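Local coordinates for protein retinoic acid receptor (Platynereis dumerilii, PDB 6EU9) that binds all-trans retinoic acid in its nuclear-receptor ligand-binding domain and probably serves as a low-affinity retinoic acid sensor, as inferred for the ancestral receptor, at residues Thr76-Thr81 and Gly163-Glu168. Numbering follows the deposited sequence.
Sequences TNDQIT and GLEHPE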
loop_
_atom_site.group_PDB
_atom_site.type_symbol
_atom_site.label_atom_id
_atom_site.label_comp_id
_atom_site.label_asym_id
_atom_site.label_seq_id
_atom_site.Cartn_x
_atom_site.Cartn_y
_atom_site.Cartn_z
ATOM N N THR A 76 1.086 -1.569 4.508
ATOM C CA THR A 76 1.162 -0.800 3.278
ATOM C C THR A 76 0.891 -1.724 2.073
ATOM O O THR A 76 0.227 -1.297 1.143
ATOM C CB THR A 76 2.489 -0.089 3.219
ATOM O OG1 THR A 76 2.365 1.029 4.111
ATOM C CG2 THR A 76 2.833 0.445 1.850
ATOM N N ASN A 77 1.379 -2.962 2.153
ATOM C CA ASN A 77 1.263 -3.902 1.081
ATOM C C ASN A 77 -0.199 -4.278 0.804
ATOM O O ASN A 77 -0.670 -4.250 -0.360
ATOM C CB ASN A 77 2.043 -5.167 1.374
ATOM C CG ASN A 77 3.190 -5.342 0.452
ATOM O OD1 ASN A 77 3.122 -4.933 -0.697
ATOM N ND2 ASN A 77 4.241 -5.956 0.915
ATOM N N ASP A 78 -0.865 -4.647 1.880
ATOM C CA ASP A 78 -2.229 -5.076 1.836
ATOM C C ASP A 78 -3.132 -3.945 1.406
ATOM O O ASP A 78 -4.080 -4.158 0.616
ATOM C CB ASP A 78 -2.633 -5.583 3.232
ATOM C CG ASP A 78 -2.142 -6.990 3.513
ATOM O OD1 ASP A 78 -1.296 -7.493 2.707
ATOM O OD2 ASP A 78 -2.656 -7.574 4.480
ATOM N N GLN A 79 -2.809 -2.715 1.870
ATOM C CA GLN A 79 -3.501 -1.542 1.332
ATOM C C GLN A 79 -3.420 -1.468 -0.181
ATOM O O GLN A 79 -4.468 -1.277 -0.818
ATOM C CB GLN A 79 -2.975 -0.284 1.992
ATOM C CG GLN A 79 -3.234 -0.261 3.480
ATOM C CD GLN A 79 -2.462 0.895 4.139
ATOM O OE1 GLN A 79 -2.614 2.001 3.676
ATOM N NE2 GLN A 79 -1.604 0.650 5.216
ATOM N N ILE A 80 -2.170 -1.705 -0.703
ATOM C CA ILE A 80 -1.914 -1.649 -2.128
ATOM C C ILE A 80 -2.653 -2.758 -2.864
ATOM O O ILE A 80 -3.306 -2.507 -3.855
ATOM C CB ILE A 80 -0.403 -1.653 -2.450
ATOM C CG1 ILE A 80 0.185 -0.308 -2.015
ATOM C CG2 ILE A 80 -0.074 -1.771 -3.937
ATOM C CD1 ILE A 80 1.691 -0.226 -2.096
ATOM N N THR A 81 -2.515 -3.975 -2.367
ATOM C CA THR A 81 -3.184 -5.157 -2.892
ATOM C C THR A 81 -4.675 -4.968 -2.964
ATOM O O THR A 81 -5.206 -5.196 -4.028
ATOM C CB THR A 81 -2.862 -6.365 -2.003
ATOM O OG1 THR A 81 -1.449 -6.389 -1.784
ATOM C CG2 THR A 81 -3.286 -7.648 -2.597
ATOM N N GLY A 163 -3.201 -12.777 -2.556
ATOM C CA GLY A 163 -1.851 -12.330 -2.220
ATOM C C GLY A 163 -1.743 -11.378 -1.042
ATOM O O GLY A 163 -0.835 -10.553 -0.967
ATOM N N LEU A 164 -2.659 -11.508 -0.094
ATOM C CA LEU A 164 -2.640 -10.667 1.069
ATOM C C LEU A 164 -1.678 -11.208 2.118
ATOM O O LEU A 164 -1.569 -12.435 2.335
ATOM C CB LEU A 164 -4.046 -10.585 1.638
ATOM C CG LEU A 164 -4.951 -9.581 0.977
ATOM C CD1 LEU A 164 -6.280 -9.689 1.679
ATOM C CD2 LEU A 164 -4.408 -8.199 1.120
ATOM N N GLU A 165 -1.009 -10.298 2.799
ATOM C CA GLU A 165 -0.145 -10.658 3.918
ATOM C C GLU A 165 -0.936 -11.211 5.080
ATOM O O GLU A 165 -0.587 -12.239 5.609
ATOM C CB GLU A 165 0.697 -9.470 4.390
ATOM C CG GLU A 165 2.123 -9.545 3.897
ATOM C CD GLU A 165 2.775 -8.190 3.807
ATOM O OE1 GLU A 165 3.816 -8.092 3.114
ATOM O OE2 GLU A 165 2.280 -7.221 4.419
ATOM N N HIS A 166 -1.993 -10.513 5.471
ATOM C CA HIS A 166 -2.775 -10.938 6.642
ATOM C C HIS A 166 -4.260 -10.957 6.301
ATOM O O HIS A 166 -4.993 -10.061 6.730
ATOM C CB HIS A 166 -2.513 -10.086 7.875
ATOM C CG HIS A 166 -1.127 -9.528 7.973
ATOM N ND1 HIS A 166 -0.038 -10.291 8.336
ATOM C CD2 HIS A 166 -0.669 -8.260 7.827
ATOM C CE1 HIS A 166 1.033 -9.524 8.387
ATOM N NE2 HIS A 166 0.681 -8.292 8.061
ATOM N N PRO A 167 -4.679 -11.957 5.523
ATOM C CA PRO A 167 -6.054 -11.963 5.074
ATOM C C PRO A 167 -7.060 -12.124 6.245
ATOM O O PRO A 167 -8.220 -11.610 6.132
ATOM C CB PRO A 167 -6.105 -13.148 4.079
ATOM C CG PRO A 167 -4.969 -14.016 4.469
ATOM C CD PRO A 167 -3.906 -13.061 4.912
ATOM N N GLU A 168 -6.647 -12.824 7.308
ATOM C CA GLU A 168 -7.466 -12.988 8.494
ATOM C C GLU A 168 -7.828 -11.642 9.145
ATOM O O GLU A 168 -8.952 -11.482 9.595
ATOM C CB GLU A 168 -6.777 -13.879 9.557
ATOM C CG GLU A 168 -5.634 -14.758 9.078
ATOM C CD GLU A 168 -4.242 -14.126 9.231
ATOM O OE1 GLU A 168 -4.024 -13.125 9.988
ATOM O OE2 GLU A 168 -3.304 -14.701 8.617
#
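Asp78 offers one carboxylate oxygen to each of two consecutive backbone amides, those of Glu165 and His166. Its OD1 accepts from Glu165 N at 2.8 Å and its OD2 from His166 N at 3.2 Å; N-H...O angles of 160° and 161° make both bonds nearly straight, and each oxygen uses its syn lone pair, two bonds that together restrict the rotation of the carboxylate. Asp78 CG lies beside its own backbone N, anti to the carbonyl carbon, and Leu164 CD2 lies against this CG at 3.5 Å. An alanine in place of this aspartate would probably leave the amides of Glu165 and His166 without these acceptors and the loop freer to shift. In the mostly helical ligand-binding domain of this nuclear receptor, the bonds tie the first turn of helix 76-97 to the loop leading into helix 167-188, whose N-cap is His166. Asn77 ND2 gives a more bent bond (141°) to Glu165 OE1, 3.1 Å away, met from above the carboxylate plane. Glu165 OE2 is hydrogen-bonded to Ser75 OG; it lies 4.0 Å from Asp78 OD1, a like-charge approach that the surrounding donors probably ease. One turn on, Thr81 CB and CG2 touch Leu164 CD2, while Thr81 OG1 donates to Asn77 O, which also accepts from Thr81 N.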